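Local coordinates for uncharacterized protein (Paraburkholderia phytofirmans, PDB 5T11) that probably helps guide Pel polysaccharide export across the outer membrane, as a periplasmic lipoprotein that assembles into a dodecamer, at residues K20-S25 with R89-G94; H37-I42 with G94-W99. The protein carries 1 engineered substitution. All blocks are in the same frame, centred on the assembly; numbering follows the deposited sequence.

Contact 1: residues K20-S25 with R89-G94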
ATOM      1  N   LYS B  20       4.442 -46.336 -29.828  1.00 57.21           N
ATOM      2  CA  LYS B  20       3.468 -45.312 -29.459  1.00 59.15           C
ATOM      3  C   LYS B  20       3.703 -44.886 -28.014  1.00 53.58           C
ATOM      4  O   LYS B  20       3.719 -45.722 -27.107  1.00 58.66           O
ATOM      5  CB  LYS B  20       2.046 -45.828 -29.657  1.00 58.93           C
ATOM      6  CG  LYS B  20       1.832 -46.428 -31.039  1.00 78.94           C
ATOM      7  CD  LYS B  20       0.367 -46.551 -31.425  1.00 88.28           C
ATOM      8  CE  LYS B  20       0.246 -46.858 -32.915  1.00 95.54           C
ATOM      9  NZ  LYS B  20       1.114 -45.956 -33.739  1.00 93.94           N
ATOM     10  N   VAL B  21       3.891 -43.590 -27.805  1.00 51.04           N
ATOM     11  CA  VAL B  21       4.160 -43.016 -26.491  1.00 57.03           C
ATOM     12  C   VAL B  21       3.042 -42.045 -26.144  1.00 54.66           C
ATOM     13  O   VAL B  21       2.719 -41.153 -26.938  1.00 53.35           O
ATOM     14  CB  VAL B  21       5.519 -42.295 -26.456  1.00 53.50           C
ATOM     15  CG1 VAL B  21       5.750 -41.635 -25.092  1.00 50.21           C
ATOM     16  CG2 VAL B  21       6.636 -43.255 -26.816  1.00 54.91           C
ATOM     17  N   ALA B  22       2.460 -42.212 -24.964  1.00 54.84           N
ATOM     18  CA  ALA B  22       1.515 -41.249 -24.418  1.00 54.49           C
ATOM     19  C   ALA B  22       2.227 -40.394 -23.378  1.00 48.35           C
ATOM     20  O   ALA B  22       2.935 -40.927 -22.517  1.00 48.75           O
ATOM     21  CB  ALA B  22       0.309 -41.950 -23.791  1.00 50.00           C
ATOM     22  N   VAL B  23       2.057 -39.076 -23.474  1.00 47.91           N
ATOM     23  CA  VAL B  23       2.545 -38.146 -22.454  1.00 48.13           C
ATOM     24  C   VAL B  23       1.402 -37.899 -21.479  1.00 51.98           C
ATOM     25  O   VAL B  23       0.310 -37.479 -21.881  1.00 50.68           O
ATOM     26  CB  VAL B  23       3.045 -36.832 -23.069  1.00 44.26           C
ATOM     27  CG1 VAL B  23       3.407 -35.824 -21.966  1.00 40.56           C
ATOM     28  CG2 VAL B  23       4.227 -37.099 -24.004  1.00 38.67           C
ATOM     29  N   VAL B  24       1.644 -38.191 -20.205  1.00 43.98           N
ATOM     30  CA  VAL B  24       0.610 -38.212 -19.181  1.00 50.56           C
ATOM     31  C   VAL B  24       1.013 -37.263 -18.056  1.00 51.92           C
ATOM     32  O   VAL B  24       2.139 -37.340 -17.552  1.00 57.72           O
ATOM     33  CB  VAL B  24       0.399 -39.639 -18.645  1.00 57.32           C
ATOM     34  CG1 VAL B  24      -0.191 -39.623 -17.253  1.00 67.03           C
ATOM     35  CG2 VAL B  24      -0.473 -40.437 -19.592  1.00 53.51           C
ATOM     36  N   SER B  25       0.086 -36.376 -17.680  1.00 49.33           N
ATOM     37  CA  SER B  25       0.083 -35.563 -16.465  1.00 51.37           C
ATOM     38  C   SER B  25       1.454 -35.344 -15.849  1.00 46.91           C
ATOM     39  O   SER B  25       1.893 -36.105 -14.979  1.00 49.57           O
ATOM     40  CB  SER B  25      -0.832 -36.181 -15.411  1.00 67.65           C
ATOM     41  OG  SER B  25      -0.275 -37.382 -14.907  1.00 80.68           O
ATOM     42  N   ARG B  89       2.715 -47.989 -26.203  1.00 55.93           N
ATOM     43  CA  ARG B  89       3.688 -48.908 -25.632  1.00 57.47           C
ATOM     44  C   ARG B  89       4.351 -48.333 -24.379  1.00 55.84           C
ATOM     45  O   ARG B  89       4.667 -49.091 -23.452  1.00 58.06           O
ATOM     46  CB  ARG B  89       4.740 -49.281 -26.679  1.00 57.53           C
ATOM     47  CG  ARG B  89       5.588 -50.496 -26.288  1.00 63.40           C
ATOM     48  CD  ARG B  89       6.575 -50.849 -27.382  1.00 70.85           C
ATOM     49  NE  ARG B  89       7.527 -51.877 -26.965  1.00 83.18           N
ATOM     50  CZ  ARG B  89       8.446 -52.402 -27.768  1.00 88.59           C
ATOM     51  NH1 ARG B  89       8.532 -51.999 -29.030  1.00 89.06           N
ATOM     52  NH2 ARG B  89       9.278 -53.330 -27.315  1.00 92.72           N
ATOM     53  N   TYR B  90       4.568 -47.015 -24.329  1.00 50.86           N
ATOM     54  CA  TYR B  90       5.168 -46.358 -23.166  1.00 48.23           C
ATOM     55  C   TYR B  90       4.379 -45.114 -22.777  1.00 55.76           C
ATOM     56  O   TYR B  90       3.696 -44.500 -23.602  1.00 57.84           O
ATOM     57  CB  TYR B  90       6.623 -45.937 -23.416  1.00 49.80           C
ATOM     58  CG  TYR B  90       7.555 -47.048 -23.826  1.00 54.63           C
ATOM     59  CD1 TYR B  90       8.038 -47.955 -22.891  1.00 58.95           C
ATOM     60  CD2 TYR B  90       7.965 -47.184 -25.145  1.00 57.86           C
ATOM     61  CE1 TYR B  90       8.894 -48.974 -23.262  1.00 64.38           C
ATOM     62  CE2 TYR B  90       8.826 -48.199 -25.525  1.00 60.02           C
ATOM     63  CZ  TYR B  90       9.287 -49.094 -24.576  1.00 63.91           C
ATOM     64  OH  TYR B  90      10.145 -50.115 -24.935  1.00 75.18           O
ATOM     65  N   VAL B  91       4.501 -44.738 -21.502  1.00 50.36           N
ATOM     66  CA  VAL B  91       3.967 -43.489 -20.972  1.00 47.47           C
ATOM     67  C   VAL B  91       5.137 -42.649 -20.471  1.00 50.34           C
ATOM     68  O   VAL B  91       6.008 -43.157 -19.751  1.00 51.64           O
ATOM     69  CB  VAL B  91       2.949 -43.725 -19.840  1.00 46.04           C
ATOM     70  CG1 VAL B  91       2.781 -42.480 -18.998  1.00 47.23           C
ATOM     71  CG2 VAL B  91       1.617 -44.108 -20.409  1.00 53.97           C
ATOM     72  N   LEU B  92       5.170 -41.383 -20.875  1.00 46.58           N
ATOM     73  CA  LEU B  92       6.110 -40.410 -20.341  1.00 39.89           C
ATOM     74  C   LEU B  92       5.360 -39.556 -19.329  1.00 46.50           C
ATOM     75  O   LEU B  92       4.348 -38.933 -19.667  1.00 44.33           O
ATOM     76  CB  LEU B  92       6.712 -39.533 -21.441  1.00 42.18           C
ATOM     77  CG  LEU B  92       7.735 -38.522 -20.897  1.00 42.85           C
ATOM     78  CD1 LEU B  92       9.063 -39.211 -20.634  1.00 40.86           C
ATOM     79  CD2 LEU B  92       7.927 -37.281 -21.792  1.00 36.00           C
ATOM     80  N   SER B  93       5.823 -39.579 -18.085  1.00 43.24           N
ATOM     81  CA  SER B  93       5.287 -38.763 -17.013  1.00 44.37           C
ATOM     82  C   SER B  93       6.452 -38.019 -16.365  1.00 41.62           C
ATOM     83  O   SER B  93       7.597 -38.105 -16.820  1.00 42.21           O
ATOM     84  CB  SER B  93       4.527 -39.622 -15.996  1.00 46.76           C
ATOM     85  OG  SER B  93       3.770 -38.805 -15.119  1.00 56.49           O
ATOM     86  N   GLY B  94       6.165 -37.293 -15.295  1.00 41.21           N
ATOM     87  CA  GLY B  94       7.216 -36.585 -14.586  1.00 40.98           C
ATOM     88  C   GLY B  94       6.635 -35.459 -13.747  1.00 37.79           C
ATOM     89  O   GLY B  94       5.453 -35.470 -13.405  1.00 37.78           O
TER
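Val24 and Val91 make the tightest apolar contact between these strands, CB of Val24 lying 3.7 Å from CG1 of Val91. They are not bridge partners: Val24 sits two residues beyond Ala22, which pairs with Val91, and the two valine side chains cross obliquely. CG1 of Val91 is anti to its backbone N (chi1 160°), and this branch comes nearest Val24. CG2 of Val91 also lies by Ala22, whose CB is 4.2 Å away. On the other face of the sheet, Val21 directs CG2 to the edge of the Tyr90 ring, near its plane, while its CG1 approaches CB of Leu92. Further along, CG2 of Val23 meets CD2 of Leu92 at 4.3 Å.

The backbones run parallel, with strand axes 4.6 Å apart at closest approach and 27° between their directions. Ala22 bonds to the two residues that flank its bridge partner Val91, the pattern of a parallel pair: Ala22 N donates to Tyr90 O, and Leu92 N to Ala22 O at 2.8 Å. Val24 N then donates to Leu92 O. These are two inner strands of the mixed sheet in the LpoB-family domain. Helix 78-85 packs on the face bearing Ala22, Val24 and Val91, and helix 35-49 on that of Val21, Val23 and Leu92, so the pair is sandwiched between helices.

At the start of the pairing, Lys20 O accepts two N-H groups, from Arg89 N at 2.6 Å and from Tyr90 N at 3.2 Å. The second is the straighter bond, with 165° at hydrogen. The charged ends lead away from the facing strand into salt bridges, Lys20 with Asp54 and Arg89 with Asp19. At the opposite end the hydroxyl OG of Ser93 lies 3.3 Å from both Val24 O and Ser25 O, two weak acceptors for its one proton.

Contact 2: residues H37-I42 with G94-W99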
ATOM      1  N   HIS B  37       1.671 -28.364 -17.851  1.00 34.18           N
ATOM      2  CA  HIS B  37       1.088 -28.500 -19.189  1.00 42.54           C
ATOM      3  C   HIS B  37       2.044 -27.990 -20.259  1.00 39.01           C
ATOM      4  O   HIS B  37       2.127 -28.567 -21.353  1.00 40.37           O
ATOM      5  CB  HIS B  37      -0.256 -27.769 -19.254  1.00 40.62           C
ATOM      6  CG  HIS B  37      -1.308 -28.379 -18.379  1.00 47.38           C
ATOM      7  ND1 HIS B  37      -2.118 -27.633 -17.546  1.00 48.28           N
ATOM      8  CD2 HIS B  37      -1.673 -29.671 -18.198  1.00 45.08           C
ATOM      9  CE1 HIS B  37      -2.935 -28.439 -16.892  1.00 51.96           C
ATOM     10  NE2 HIS B  37      -2.685 -29.681 -17.268  1.00 53.52           N
ATOM     11  N   SER B  38       2.776 -26.913 -19.956  1.00 33.99           N
ATOM     12  CA  SER B  38       3.809 -26.442 -20.870  1.00 40.43           C
ATOM     13  C   SER B  38       4.875 -27.498 -21.063  1.00 33.48           C
ATOM     14  O   SER B  38       5.334 -27.720 -22.189  1.00 42.96           O
ATOM     15  CB  SER B  38       4.449 -25.144 -20.357  1.00 33.96           C
ATOM     16  OG  SER B  38       3.493 -24.099 -20.411  1.00 34.84           O
ATOM     17  N   ALA B  39       5.299 -28.152 -19.972  1.00 37.00           N
ATOM     18  CA  ALA B  39       6.313 -29.200 -20.105  1.00 38.16           C
ATOM     19  C   ALA B  39       5.781 -30.375 -20.919  1.00 38.33           C
ATOM     20  O   ALA B  39       6.538 -30.999 -21.673  1.00 37.40           O
ATOM     21  CB  ALA B  39       6.793 -29.676 -18.738  1.00 32.02           C
ATOM     22  N   GLU B  40       4.487 -30.692 -20.780  1.00 37.58           N
ATOM     23  CA  GLU B  40       3.904 -31.782 -21.563  1.00 41.13           C
ATOM     24  C   GLU B  40       3.972 -31.474 -23.056  1.00 45.96           C
ATOM     25  O   GLU B  40       4.358 -32.332 -23.859  1.00 45.92           O
ATOM     26  CB  GLU B  40       2.451 -32.024 -21.154  1.00 39.74           C
ATOM     27  CG  GLU B  40       2.243 -32.693 -19.822  1.00 44.74           C
ATOM     28  CD  GLU B  40       0.823 -32.493 -19.302  1.00 61.38           C
ATOM     29  OE1 GLU B  40       0.031 -31.832 -20.009  1.00 64.76           O
ATOM     30  OE2 GLU B  40       0.504 -32.987 -18.194  1.00 62.62           O
ATOM     31  N   SER B  41       3.585 -30.251 -23.440  1.00 36.13           N
ATOM     32  CA  SER B  41       3.594 -29.855 -24.847  1.00 42.26           C
ATOM     33  C   SER B  41       5.006 -29.839 -25.408  1.00 37.38           C
ATOM     34  O   SER B  41       5.259 -30.355 -26.504  1.00 38.76           O
ATOM     35  CB  SER B  41       2.949 -28.477 -25.019  1.00 44.42           C
ATOM     36  OG  SER B  41       1.580 -28.536 -24.687  1.00 53.68           O
ATOM     37  N   ILE B  42       5.938 -29.215 -24.685  1.00 36.13           N
ATOM     38  CA  ILE B  42       7.322 -29.202 -25.147  1.00 36.44           C
ATOM     39  C   ILE B  42       7.848 -30.628 -25.237  1.00 36.39           C
ATOM     40  O   ILE B  42       8.499 -31.003 -26.222  1.00 40.30           O
ATOM     41  CB  ILE B  42       8.197 -28.324 -24.227  1.00 35.70           C
ATOM     42  CG1 ILE B  42       7.778 -26.862 -24.325  1.00 36.34           C
ATOM     43  CG2 ILE B  42       9.686 -28.462 -24.611  1.00 36.55           C
ATOM     44  CD1 ILE B  42       8.253 -25.988 -23.115  1.00 35.96           C
ATOM     45  N   GLY B  94       6.165 -37.293 -15.295  1.00 41.21           N
ATOM     46  CA  GLY B  94       7.216 -36.585 -14.586  1.00 40.98           C
ATOM     47  C   GLY B  94       6.635 -35.459 -13.747  1.00 37.79           C
ATOM     48  O   GLY B  94       5.453 -35.470 -13.405  1.00 37.78           O
ATOM     49  N   ALA B  95       7.500 -34.495 -13.428  1.00 35.61           N
ATOM     50  CA  ALA B  95       7.117 -33.365 -12.592  1.00 38.41           C
ATOM     51  C   ALA B  95       8.022 -32.171 -12.869  1.00 37.02           C
ATOM     52  O   ALA B  95       9.200 -32.323 -13.225  1.00 35.85           O
ATOM     53  CB  ALA B  95       7.179 -33.719 -11.102  1.00 41.32           C
ATOM     54  N   VAL B  96       7.458 -30.981 -12.678  1.00 32.12           N
ATOM     55  CA  VAL B  96       8.201 -29.732 -12.763  1.00 37.12           C
ATOM     56  C   VAL B  96       8.482 -29.252 -11.338  1.00 39.03           C
ATOM     57  O   VAL B  96       7.552 -28.970 -10.569  1.00 33.51           O
ATOM     58  CB  VAL B  96       7.431 -28.685 -13.581  1.00 36.27           C
ATOM     59  CG1 VAL B  96       8.210 -27.384 -13.664  1.00 30.08           C
ATOM     60  CG2 VAL B  96       7.133 -29.246 -15.003  1.00 34.42           C
ATOM     61  N   GLU B  97       9.766 -29.198 -10.973  1.00 32.98           N
ATOM     62  CA  GLU B  97      10.194 -28.730  -9.657  1.00 33.64           C
ATOM     63  C   GLU B  97      10.463 -27.236  -9.620  1.00 35.89           C
ATOM     64  O   GLU B  97      10.431 -26.634  -8.537  1.00 31.95           O
ATOM     65  CB  GLU B  97      11.467 -29.475  -9.205  1.00 32.96           C
ATOM     66  CG  GLU B  97      11.245 -30.966  -8.889  1.00 36.10           C
ATOM     67  CD  GLU B  97      11.243 -31.844 -10.134  1.00 42.18           C
ATOM     68  OE1 GLU B  97      11.965 -31.503 -11.102  1.00 39.38           O
ATOM     69  OE2 GLU B  97      10.510 -32.864 -10.154  1.00 42.74           O
ATOM     70  N   GLU B  98      10.727 -26.619 -10.770  1.00 32.24           N
ATOM     71  CA  GLU B  98      11.010 -25.192 -10.813  1.00 32.84           C
ATOM     72  C   GLU B  98      10.807 -24.709 -12.237  1.00 34.09           C
ATOM     73  O   GLU B  98      11.170 -25.400 -13.197  1.00 34.07           O
ATOM     74  CB  GLU B  98      12.440 -24.895 -10.337  1.00 34.18           C
ATOM     75  CG  GLU B  98      12.824 -23.433 -10.411  1.00 30.28           C
ATOM     76  CD  GLU B  98      14.000 -23.076  -9.484  1.00 43.45           C
ATOM     77  OE1 GLU B  98      15.016 -23.821  -9.478  1.00 39.39           O
ATOM     78  OE2 GLU B  98      13.903 -22.040  -8.764  1.00 40.39           O
ATOM     79  N   TRP B  99      10.236 -23.522 -12.366  1.00 32.06           N
ATOM     80  CA  TRP B  99       9.862 -22.969 -13.660  1.00 30.43           C
ATOM     81  C   TRP B  99       9.476 -21.511 -13.458  1.00 33.05           C
ATOM     82  O   TRP B  99       8.285 -21.183 -13.404  1.00 32.24           O
ATOM     83  CB  TRP B  99       8.700 -23.772 -14.243  1.00 30.88           C
ATOM     84  CG  TRP B  99       8.316 -23.536 -15.698  1.00 36.24           C
ATOM     85  CD1 TRP B  99       7.704 -22.429 -16.226  1.00 37.51           C
ATOM     86  CD2 TRP B  99       8.432 -24.483 -16.783  1.00 37.56           C
ATOM     87  NE1 TRP B  99       7.462 -22.615 -17.572  1.00 37.81           N
ATOM     88  CE2 TRP B  99       7.907 -23.861 -17.941  1.00 39.55           C
ATOM     89  CE3 TRP B  99       8.962 -25.778 -16.890  1.00 40.50           C
ATOM     90  CZ2 TRP B  99       7.879 -24.500 -19.193  1.00 35.84           C
ATOM     91  CZ3 TRP B  99       8.932 -26.412 -18.133  1.00 42.66           C
ATOM     92  CH2 TRP B  99       8.385 -25.767 -19.267  1.00 31.98           C
TER
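Trp99 touches three residues of 37-42 through three different carbons of its six-membered ring. CZ2 is 3.7 Å from CB of Ser38, CZ3 is 3.9 Å from CB of Ala39, and CH2 is 3.9 Å from CD1 of Ile42. The last pair reach toward each other tip to tip, with the isoleucine methyl in the plane of the indole at its edge, whereas the Ser38 and Ala39 carbons approach obliquely. CG of Trp99 is anti to the backbone N (chi1 -169°), which starts the side chain on its way toward the helix.

Ala39 is shared between two partners. Besides the indole, its CB meets CG2 of Val96 at 3.8 Å, the branch anti to that residue's carbonyl carbon. With only a methyl between them on the helix side, CA of Ala39 and CA of Val96 are 7.6 Å apart.

This is helix-on-sheet packing within an LpoB-family domain, between helix 35-49 and the later part of strand 90-99. There the strand turns a corner at Glu97; Glu97 and Glu98 both face Gly112, forming a classic beta bulge. Val96 and Trp99, before and after the corner, both direct CB toward the helix. Helix 141-152 continues the apolar surroundings, its Ala145 against Trp99 and its Ile149 against Ile42.

Subunit interfaces lie close by. Tyr29 of a second subunit packs on Ser38, and Glu97 of that subunit on Ile42. On the strand side, the Glu98 carboxylate is hydrogen-bonded to Tyr101 OH and Ser142 N of a third subunit.

The centres of contacts 1 and 2 lie about 13 Å apart, and both use strand 90-99, with Gly94 common to the two. Along the chain the segments alternate: 20-25, then 37-42, then 89-94 and 94-99. Strand 21-28 and helix 35-49 are consecutive elements, so both contacts bring the early part of the domain against the same later strand, first as its sheet neighbour and then as a helix on the sheet. They also touch directly, CG1 of Val23 lying 4.0 Å from CG of Glu40. Other subunits reach contact 2 but do not touch contact 1, which places assembly interfaces at helix 35-49 as well as at the bulged part of strand 90-99.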